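Local structure of DegV family protein (Streptococcus agalactiae, 3LUP) at residues 161-166 against 215-220; 184-189 against 201-206; 190-195 against 205-210. The protein binds the fatty acid elaidic acid and may take part in lipid transport or fatty acid metabolism. One frame throughout, in Å; residues are numbered along the deposited sequence.

Interaction 1 of 3, residues 161-166 against 215-220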
loop_
_atom_site.group_PDB
_atom_site.type_symbol
_atom_site.label_atom_id
_atom_site.label_comp_id
_atom_site.label_asym_id
_atom_site.label_seq_id
_atom_site.Cartn_x
_atom_site.Cartn_y
_atom_site.Cartn_z
ATOM N N PHE A 161 -2.960 9.269 -3.307
ATOM C CA PHE A 161 -3.280 9.854 -4.604
ATOM C C PHE A 161 -2.257 9.431 -5.657
ATOM O O PHE A 161 -1.084 9.299 -5.352
ATOM C CB PHE A 161 -3.349 11.374 -4.475
ATOM C CG PHE A 161 -4.615 11.870 -3.808
ATOM C CD1 PHE A 161 -5.603 12.529 -4.556
ATOM C CD2 PHE A 161 -4.833 11.670 -2.449
ATOM C CE1 PHE A 161 -6.785 12.978 -3.962
ATOM C CE2 PHE A 161 -6.018 12.130 -1.841
ATOM C CZ PHE A 161 -6.996 12.783 -2.605
ATOM N N ILE A 162 -2.711 9.222 -6.889
ATOM C CA ILE A 162 -1.888 8.622 -7.940
ATOM C C ILE A 162 -2.102 9.292 -9.280
ATOM O O ILE A 162 -3.212 9.676 -9.623
ATOM C CB ILE A 162 -2.222 7.109 -8.168
ATOM C CG1 ILE A 162 -2.617 6.399 -6.860
ATOM C CG2 ILE A 162 -1.068 6.391 -8.893
ATOM C CD1 ILE A 162 -3.609 5.252 -7.081
ATOM N N VAL A 163 -1.032 9.413 -10.046
ATOM C CA VAL A 163 -1.141 9.809 -11.434
ATOM C C VAL A 163 -0.321 8.815 -12.217
ATOM O O VAL A 163 0.875 8.657 -11.970
ATOM C CB VAL A 163 -0.638 11.240 -11.692
ATOM C CG1 VAL A 163 -0.489 11.499 -13.205
ATOM C CG2 VAL A 163 -1.576 12.243 -11.046
ATOM N N VAL A 164 -0.974 8.122 -13.138
ATOM C CA VAL A 164 -0.314 7.048 -13.851
ATOM C C VAL A 164 0.127 7.505 -15.239
ATOM O O VAL A 164 -0.351 8.526 -15.765
ATOM C CB VAL A 164 -1.169 5.741 -13.893
ATOM C CG1 VAL A 164 -1.518 5.302 -12.490
ATOM C CG2 VAL A 164 -2.423 5.912 -14.742
ATOM N N ASN A 165 1.049 6.755 -15.825
ATOM C CA ASN A 165 1.475 7.079 -17.153
ATOM C C ASN A 165 0.498 6.533 -18.192
ATOM O O ASN A 165 0.092 7.244 -19.120
ATOM C CB ASN A 165 2.890 6.608 -17.399
ATOM C CG ASN A 165 3.487 7.261 -18.594
ATOM O OD1 ASN A 165 4.033 6.591 -19.472
ATOM N ND2 ASN A 165 3.361 8.589 -18.669
ATOM N N ASP A 166 0.105 5.275 -18.026
ATOM C CA ASP A 166 -0.908 4.690 -18.892
ATOM C C ASP A 166 -1.878 3.814 -18.110
ATOM O O ASP A 166 -1.487 3.021 -17.243
ATOM C CB ASP A 166 -0.273 3.942 -20.081
ATOM C CG ASP A 166 0.122 2.509 -19.743
ATOM O OD1 ASP A 166 0.795 2.321 -18.698
ATOM O OD2 ASP A 166 -0.242 1.590 -20.529
ATOM N N LYS A 215 1.239 19.434 -10.303
ATOM C CA LYS A 215 0.973 20.644 -9.536
ATOM C C LYS A 215 -0.267 20.442 -8.680
ATOM O O LYS A 215 -0.269 20.750 -7.477
ATOM C CB LYS A 215 0.781 21.852 -10.455
ATOM C CG LYS A 215 2.058 22.358 -11.146
ATOM C CD LYS A 215 1.983 23.851 -11.471
ATOM C CE LYS A 215 1.185 24.123 -12.748
ATOM N NZ LYS A 215 0.491 25.446 -12.681
ATOM N N ARG A 216 -1.308 19.889 -9.298
ATOM C CA ARG A 216 -2.520 19.513 -8.588
ATOM C C ARG A 216 -2.277 18.518 -7.427
ATOM O O ARG A 216 -2.881 18.653 -6.373
ATOM C CB ARG A 216 -3.563 18.992 -9.576
ATOM C CG ARG A 216 -4.964 18.897 -9.013
ATOM C CD ARG A 216 -5.692 20.267 -8.889
ATOM N NE ARG A 216 -6.803 20.113 -7.945
ATOM C CZ ARG A 216 -6.728 20.359 -6.636
ATOM N NH1 ARG A 216 -5.605 20.824 -6.095
ATOM N NH2 ARG A 216 -7.785 20.154 -5.858
ATOM N N LEU A 217 -1.389 17.541 -7.604
ATOM C CA LEU A 217 -1.004 16.649 -6.501
ATOM C C LEU A 217 -0.422 17.404 -5.289
ATOM O O LEU A 217 -0.838 17.175 -4.143
ATOM C CB LEU A 217 0.000 15.591 -6.973
ATOM C CG LEU A 217 -0.478 14.388 -7.794
ATOM C CD1 LEU A 217 0.733 13.596 -8.211
ATOM C CD2 LEU A 217 -1.481 13.497 -7.032
ATOM N N ALA A 218 0.533 18.299 -5.553
ATOM C CA ALA A 218 1.112 19.145 -4.504
ATOM C C ALA A 218 0.053 19.964 -3.778
ATOM O O ALA A 218 0.086 20.064 -2.559
ATOM C CB ALA A 218 2.172 20.043 -5.055
ATOM N N GLU A 219 -0.899 20.532 -4.512
ATOM C CA GLU A 219 -1.982 21.281 -3.873
ATOM C C GLU A 219 -2.850 20.392 -2.985
ATOM O O GLU A 219 -3.279 20.814 -1.901
ATOM C CB GLU A 219 -2.831 22.005 -4.910
ATOM C CG GLU A 219 -2.155 23.243 -5.487
ATOM C CD GLU A 219 -2.750 23.675 -6.819
ATOM O OE1 GLU A 219 -3.905 23.284 -7.121
ATOM O OE2 GLU A 219 -2.061 24.404 -7.574
ATOM N N ILE A 220 -3.071 19.159 -3.434
ATOM C CA ILE A 220 -3.912 18.204 -2.719
ATOM C C ILE A 220 -3.271 17.795 -1.402
ATOM O O ILE A 220 -3.956 17.705 -0.383
ATOM C CB ILE A 220 -4.225 16.963 -3.575
ATOM C CG1 ILE A 220 -5.182 17.330 -4.713
ATOM C CG2 ILE A 220 -4.875 15.898 -2.732
ATOM C CD1 ILE A 220 -5.424 16.232 -5.718
#
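Phe161 and Leu217 are the closest backbone neighbours here, their CA atoms 7.4 Å apart, where strand 161-163 and helix 215-220 run almost antiparallel (175°) with their axes 9.8 Å from each other. This is helix-on-sheet packing in an alpha/beta domain: helix 210-224 lies against one face of the mixed six-stranded sheet, over its strand 159-163. Phe161 and Val163 send their CB atoms toward the helix, while Ile162 between them points the other way and touches the bound elaidic acid, so the strand has helix on one side and ligand on the other.

The meeting is entirely apolar and buried. Leu217 spans both strand residues with its two methyls: CD2 rests on the CB of Phe161 at 3.8 Å, and CD1 reaches CG2 of Val163 at 3.9 Å. Ile220, one turn further along the helix, takes the Phe161 ring. Its CG2, anti to the backbone N, sits over the centre of one face in a CH-pi contact, 3.7 Å from the centroid and 12° off the ring normal. CD1 of Ile220 approaches the CD1 and CE1 atoms of Phe161, 3.9 Å from each. The two side chains cross at about a right angle. Around the same ring Tyr204 comes in edge-to-face and Phe279 meets it nearly parallel, so the phenyl group belongs to a wider aromatic cluster.

Charge is kept to the outer side of the helix. Arg216 makes a salt bridge to Glu205, and its NH1 also pairs weakly with OE1 of Glu219 at 3.2 Å. Over one face of that guanidinium, offset toward its rim, lies CG1 of Ile220, 3.6 Å from the plane.

Interaction 2 of 3, residues 184-189 against 201-206; sequences GNLLSI and IVVYEK
Lys206 lays its long side chain across Ile189 at about a right angle, and the methyl CD1 of Ile189 is what it meets for most of its length. CB of Lys206 starts 3.7 Å from that methyl, and CG comes to 3.6 Å. A turn about the CG-CD bond (chi3 105°) brings CE to 3.7 Å from the same Ile189 CD1 and also 3.7 Å from the backbone O of Asn185. NZ ends 4.0 Å from Asn185 O, a proximity of ammonium to carbonyl too long to count as a bond. On the other side, Ile189 has CG1 between its own backbone N and carbonyl carbon (chi1 62°), and CG1 carries the CD1 methyl that faces the lysine.

Lys206 directly follows edge strand 201-205, just past a classic beta bulge in which Tyr204 and Glu205 both face Val192. Across the contact, the chain leaving helix 179-186 makes a type I beta turn from Leu186 to Ile189, closed by the bond from Ile189 N to Leu186 O.

Further back along the strand the second touch is wholly apolar. Leu186 and Val203 reach toward each other tip to tip, Leu186 CD1 meeting Val203 CG2 at 3.8 Å. Leu186 is buried and also packs on Leu167.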
loop_
_atom_site.group_PDB
_atom_site.type_symbol
_atom_site.label_atom_id
_atom_site.label_comp_id
_atom_site.label_asym_id
_atom_site.label_seq_id
_atom_site.Cartn_x
_atom_site.Cartn_y
_atom_site.Cartn_z
ATOM N N GLY A 184 -12.517 5.273 -21.926
ATOM C CA GLY A 184 -12.603 6.117 -23.117
ATOM C C GLY A 184 -12.535 7.612 -22.842
ATOM O O GLY A 184 -12.080 8.376 -23.683
ATOM N N ASN A 185 -12.996 8.026 -21.661
ATOM C CA ASN A 185 -12.985 9.433 -21.245
ATOM C C ASN A 185 -11.667 9.907 -20.637
ATOM O O ASN A 185 -11.389 11.104 -20.607
ATOM C CB ASN A 185 -14.112 9.691 -20.255
ATOM C CG ASN A 185 -15.476 9.605 -20.900
ATOM O OD1 ASN A 185 -15.633 9.862 -22.103
ATOM N ND2 ASN A 185 -16.480 9.239 -20.101
ATOM N N LEU A 186 -10.857 8.971 -20.157
ATOM C CA LEU A 186 -9.642 9.333 -19.455
ATOM C C LEU A 186 -8.391 9.201 -20.307
ATOM O O LEU A 186 -7.329 9.684 -19.922
ATOM C CB LEU A 186 -9.504 8.496 -18.184
ATOM C CG LEU A 186 -10.763 8.393 -17.323
ATOM C CD1 LEU A 186 -10.577 7.344 -16.253
ATOM C CD2 LEU A 186 -11.136 9.728 -16.705
ATOM N N LEU A 187 -8.511 8.561 -21.466
ATOM C CA LEU A 187 -7.326 8.255 -22.277
ATOM C C LEU A 187 -6.509 9.463 -22.769
ATOM O O LEU A 187 -5.285 9.412 -22.768
ATOM C CB LEU A 187 -7.656 7.285 -23.414
ATOM C CG LEU A 187 -7.644 5.797 -23.001
ATOM C CD1 LEU A 187 -7.958 4.880 -24.194
ATOM C CD2 LEU A 187 -6.331 5.369 -22.308
ATOM N N SER A 188 -7.185 10.546 -23.150
ATOM C CA SER A 188 -6.511 11.739 -23.666
ATOM C C SER A 188 -5.977 12.686 -22.611
ATOM O O SER A 188 -5.398 13.719 -22.937
ATOM C CB SER A 188 -7.460 12.523 -24.559
ATOM O OG SER A 188 -7.419 11.991 -25.866
ATOM N N ILE A 189 -6.180 12.352 -21.346
ATOM C CA ILE A 189 -5.899 13.300 -20.276
ATOM C C ILE A 189 -5.056 12.643 -19.172
ATOM O O ILE A 189 -4.693 11.476 -19.278
ATOM C CB ILE A 189 -7.224 13.931 -19.736
ATOM C CG1 ILE A 189 -8.132 12.856 -19.134
ATOM C CG2 ILE A 189 -7.978 14.696 -20.843
ATOM C CD1 ILE A 189 -9.017 13.375 -18.023
ATOM N N ILE A 201 -9.843 2.328 -5.734
ATOM C CA ILE A 201 -9.254 3.371 -6.533
ATOM C C ILE A 201 -10.296 3.919 -7.485
ATOM O O ILE A 201 -10.892 3.170 -8.269
ATOM C CB ILE A 201 -8.014 2.924 -7.276
ATOM C CG1 ILE A 201 -7.077 2.141 -6.327
ATOM C CG2 ILE A 201 -7.346 4.162 -7.904
ATOM C CD1 ILE A 201 -5.732 1.732 -6.951
ATOM N N VAL A 202 -10.543 5.223 -7.358
ATOM C CA VAL A 202 -11.518 5.943 -8.180
ATOM C C VAL A 202 -10.834 7.194 -8.725
ATOM O O VAL A 202 -9.741 7.561 -8.265
ATOM C CB VAL A 202 -12.851 6.320 -7.406
ATOM C CG1 VAL A 202 -13.448 5.119 -6.732
ATOM C CG2 VAL A 202 -12.635 7.428 -6.397
ATOM N N VAL A 203 -11.460 7.838 -9.710
ATOM C CA VAL A 203 -10.920 9.075 -10.243
ATOM C C VAL A 203 -11.288 10.208 -9.303
ATOM O O VAL A 203 -12.460 10.465 -9.037
ATOM C CB VAL A 203 -11.421 9.378 -11.677
ATOM C CG1 VAL A 203 -10.727 10.614 -12.240
ATOM C CG2 VAL A 203 -11.196 8.172 -12.589
ATOM N N TYR A 204 -10.271 10.874 -8.780
ATOM C CA TYR A 204 -10.503 12.064 -7.990
ATOM C C TYR A 204 -10.862 13.238 -8.905
ATOM O O TYR A 204 -11.907 13.855 -8.735
ATOM C CB TYR A 204 -9.275 12.375 -7.133
ATOM C CG TYR A 204 -9.444 13.564 -6.223
ATOM C CD1 TYR A 204 -10.259 13.493 -5.089
ATOM C CD2 TYR A 204 -8.779 14.761 -6.490
ATOM C CE1 TYR A 204 -10.413 14.588 -4.245
ATOM C CE2 TYR A 204 -8.920 15.861 -5.653
ATOM C CZ TYR A 204 -9.739 15.767 -4.534
ATOM O OH TYR A 204 -9.877 16.863 -3.719
ATOM N N GLU A 205 -10.009 13.514 -9.896
ATOM C CA GLU A 205 -10.152 14.714 -10.720
ATOM C C GLU A 205 -9.647 14.482 -12.158
ATOM O O GLU A 205 -8.603 13.851 -12.353
ATOM C CB GLU A 205 -9.383 15.857 -10.042
ATOM C CG GLU A 205 -9.790 17.266 -10.436
ATOM C CD GLU A 205 -9.108 18.342 -9.574
ATOM O OE1 GLU A 205 -9.069 18.184 -8.325
ATOM O OE2 GLU A 205 -8.620 19.354 -10.149
ATOM N N LYS A 206 -10.400 14.968 -13.152
ATOM C CA LYS A 206 -9.910 15.031 -14.534
ATOM C C LYS A 206 -8.947 16.211 -14.630
ATOM O O LYS A 206 -9.343 17.360 -14.434
ATOM C CB LYS A 206 -11.057 15.213 -15.543
ATOM C CG LYS A 206 -11.869 13.949 -15.877
ATOM C CD LYS A 206 -13.000 14.216 -16.886
ATOM C CE LYS A 206 -12.677 13.687 -18.284
ATOM N NZ LYS A 206 -13.469 14.318 -19.393
#

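Interaction 3 of 3, residues 190-195 against 205-210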
loop_
_atom_site.group_PDB
_atom_site.type_symbol
_atom_site.label_atom_id
_atom_site.label_comp_id
_atom_site.label_asym_id
_atom_site.label_seq_id
_atom_site.Cartn_x
_atom_site.Cartn_y
_atom_site.Cartn_z
ATOM N N LYS A 190 -4.731 13.398 -18.128
ATOM C CA LYS A 190 -3.919 12.887 -17.018
ATOM C C LYS A 190 -4.699 13.001 -15.708
ATOM O O LYS A 190 -4.517 13.963 -14.954
ATOM C CB LYS A 190 -2.574 13.628 -16.939
ATOM C CG LYS A 190 -1.488 13.090 -17.875
ATOM C CD LYS A 190 -0.794 11.852 -17.269
ATOM C CE LYS A 190 0.296 11.248 -18.169
ATOM N NZ LYS A 190 -0.032 11.166 -19.631
ATOM N N PRO A 191 -5.597 12.030 -15.438
ATOM C CA PRO A 191 -6.453 12.106 -14.248
ATOM C C PRO A 191 -5.693 11.875 -12.955
ATOM O O PRO A 191 -4.713 11.127 -12.923
ATOM C CB PRO A 191 -7.425 10.958 -14.459
ATOM C CG PRO A 191 -6.657 9.977 -15.306
ATOM C CD PRO A 191 -5.879 10.820 -16.242
ATOM N N VAL A 192 -6.149 12.541 -11.903
ATOM C CA VAL A 192 -5.699 12.293 -10.544
ATOM C C VAL A 192 -6.654 11.270 -9.927
ATOM O O VAL A 192 -7.890 11.440 -9.954
ATOM C CB VAL A 192 -5.691 13.594 -9.691
ATOM C CG1 VAL A 192 -5.094 13.342 -8.321
ATOM C CG2 VAL A 192 -4.927 14.698 -10.385
ATOM N N LEU A 193 -6.069 10.207 -9.385
ATOM C CA LEU A 193 -6.820 9.107 -8.784
ATOM C C LEU A 193 -6.521 9.056 -7.311
ATOM O O LEU A 193 -5.488 9.552 -6.874
ATOM C CB LEU A 193 -6.420 7.783 -9.431
ATOM C CG LEU A 193 -6.448 7.769 -10.963
ATOM C CD1 LEU A 193 -5.630 6.635 -11.517
ATOM C CD2 LEU A 193 -7.868 7.710 -11.456
ATOM N N HIS A 194 -7.438 8.479 -6.543
ATOM C CA HIS A 194 -7.231 8.310 -5.117
ATOM C C HIS A 194 -7.950 7.093 -4.564
ATOM O O HIS A 194 -8.709 6.442 -5.276
ATOM C CB HIS A 194 -7.616 9.589 -4.370
ATOM C CG HIS A 194 -9.086 9.769 -4.148
ATOM N ND1 HIS A 194 -10.037 9.456 -5.097
ATOM C CD2 HIS A 194 -9.766 10.265 -3.087
ATOM C CE1 HIS A 194 -11.239 9.743 -4.627
ATOM N NE2 HIS A 194 -11.101 10.235 -3.409
ATOM N N PHE A 195 -7.693 6.773 -3.301
ATOM C CA PHE A 195 -8.443 5.728 -2.603
ATOM C C PHE A 195 -9.732 6.236 -1.967
ATOM O O PHE A 195 -9.733 7.227 -1.232
ATOM C CB PHE A 195 -7.577 5.080 -1.540
ATOM C CG PHE A 195 -6.652 4.026 -2.070
ATOM C CD1 PHE A 195 -6.886 2.674 -1.791
ATOM C CD2 PHE A 195 -5.535 4.371 -2.831
ATOM C CE1 PHE A 195 -6.033 1.681 -2.263
ATOM C CE2 PHE A 195 -4.671 3.376 -3.323
ATOM C CZ PHE A 195 -4.927 2.024 -3.031
ATOM N N GLU A 205 -10.009 13.514 -9.896
ATOM C CA GLU A 205 -10.152 14.714 -10.720
ATOM C C GLU A 205 -9.647 14.482 -12.158
ATOM O O GLU A 205 -8.603 13.851 -12.353
ATOM C CB GLU A 205 -9.383 15.857 -10.042
ATOM C CG GLU A 205 -9.790 17.266 -10.436
ATOM C CD GLU A 205 -9.108 18.342 -9.574
ATOM O OE1 GLU A 205 -9.069 18.184 -8.325
ATOM O OE2 GLU A 205 -8.620 19.354 -10.149
ATOM N N LYS A 206 -10.400 14.968 -13.152
ATOM C CA LYS A 206 -9.910 15.031 -14.534
ATOM C C LYS A 206 -8.947 16.211 -14.630
ATOM O O LYS A 206 -9.343 17.360 -14.434
ATOM C CB LYS A 206 -11.057 15.213 -15.543
ATOM C CG LYS A 206 -11.869 13.949 -15.877
ATOM C CD LYS A 206 -13.000 14.216 -16.886
ATOM C CE LYS A 206 -12.677 13.687 -18.284
ATOM N NZ LYS A 206 -13.469 14.318 -19.393
ATOM N N VAL A 207 -7.678 15.929 -14.884
ATOM C CA VAL A 207 -6.687 16.981 -15.107
ATOM C C VAL A 207 -6.140 16.766 -16.506
ATOM O O VAL A 207 -5.862 15.637 -16.903
ATOM C CB VAL A 207 -5.550 16.966 -14.048
ATOM C CG1 VAL A 207 -4.532 18.056 -14.335
ATOM C CG2 VAL A 207 -6.128 17.169 -12.652
ATOM N N ARG A 208 -5.996 17.839 -17.265
ATOM C CA ARG A 208 -5.709 17.677 -18.679
ATOM C C ARG A 208 -4.248 17.409 -19.036
ATOM O O ARG A 208 -3.975 16.622 -19.938
ATOM C CB ARG A 208 -6.294 18.834 -19.477
ATOM C CG ARG A 208 -7.781 18.657 -19.703
ATOM C CD ARG A 208 -8.310 19.690 -20.649
ATOM N NE ARG A 208 -7.771 19.556 -22.004
ATOM C CZ ARG A 208 -6.755 20.264 -22.499
ATOM N NH1 ARG A 208 -6.121 21.168 -21.758
ATOM N NH2 ARG A 208 -6.370 20.056 -23.747
ATOM N N THR A 209 -3.321 18.033 -18.318
ATOM C CA THR A 209 -1.898 17.883 -18.609
ATOM C C THR A 209 -1.130 17.250 -17.457
ATOM O O THR A 209 -1.576 17.281 -16.322
ATOM C CB THR A 209 -1.257 19.230 -18.971
ATOM O OG1 THR A 209 0.160 19.062 -19.108
ATOM C CG2 THR A 209 -1.520 20.266 -17.890
ATOM N N GLU A 210 0.026 16.673 -17.763
ATOM C CA GLU A 210 0.885 16.057 -16.749
ATOM C C GLU A 210 1.456 17.106 -15.799
ATOM O O GLU A 210 1.525 16.874 -14.593
ATOM C CB GLU A 210 2.020 15.254 -17.405
ATOM C CG GLU A 210 2.796 14.364 -16.428
ATOM C CD GLU A 210 4.311 14.625 -16.459
ATOM O OE1 GLU A 210 5.068 13.680 -16.797
ATOM O OE2 GLU A 210 4.742 15.775 -16.158
#
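Val192 and Glu205 are joined by a pair of backbone hydrogen bonds, one in each direction. Val192 N gives to Glu205 O at 2.8 Å, and Glu205 N returns to Val192 O at 3.0 Å. Two residues earlier, Lys190 N donates to Val207 O at 2.8 Å. Between these bonds Pro191, which has no N-H to offer, turns its CA toward Glu205 O, a CA-H...O contact of 3.4 Å.

The bonds make Val192 and Glu205 an antiparallel hydrogen-bonded pair in the beta hairpin of strands 192-195 and 201-205. The bond from Lys190 then carries the pairing past the strand ends, into the connection that leads to helix 210-224. Thr209 occupies the N-cap position of that helix, its OG1 making a weak hydrogen bond to Lys211 N.

Apolar packing centres on two valines that cross obliquely. CG2 of Val192 meets CG2 of Val207 at 3.6 Å, each branch standing anti to its own carbonyl carbon. Val192 also touches Leu217 and Ile220, so its side chain is shared between the hairpin and helix 210-224, which packs on it.

The aliphatic start of Lys190 adds a second patch, with much of this residue covered by the segment 205-210. Its CB lies 3.8 Å from Thr209 O, and its CG is 4.1 Å from CB of Glu210.

Charged groups stay apart across this contact. The chain of Lys190 bends and leads away, which leaves its NZ 6.4 Å from OE1 of Glu210; any attraction would be long-range. The end of Glu205 likewise leads away from Val192, to Arg216 of helix 210-224.

Interactions 1 and 3 lie on neighbouring strands of the same sheet, joined where Ile162 N probably hydrogen-bonds to Leu193 O at 2.8 Å. Interaction 1 is buried core, built from methyls and a ring; interaction 3 is partly buried and depends on main-chain bonding; interaction 2 is a surface contact in which the alkyl chain of a lysine lies on an isoleucine methyl. Interactions 2 and 3 share Glu205 and Lys206, and both are nested inside the chain loop that interaction 1 closes. Tyr204, on the edge strand of interaction 2, packs with its CE2 3.5 Å from Ile220 CD1 of interaction 1, while Val203 CG2 meets Leu193 CD2 between interactions 2 and 3.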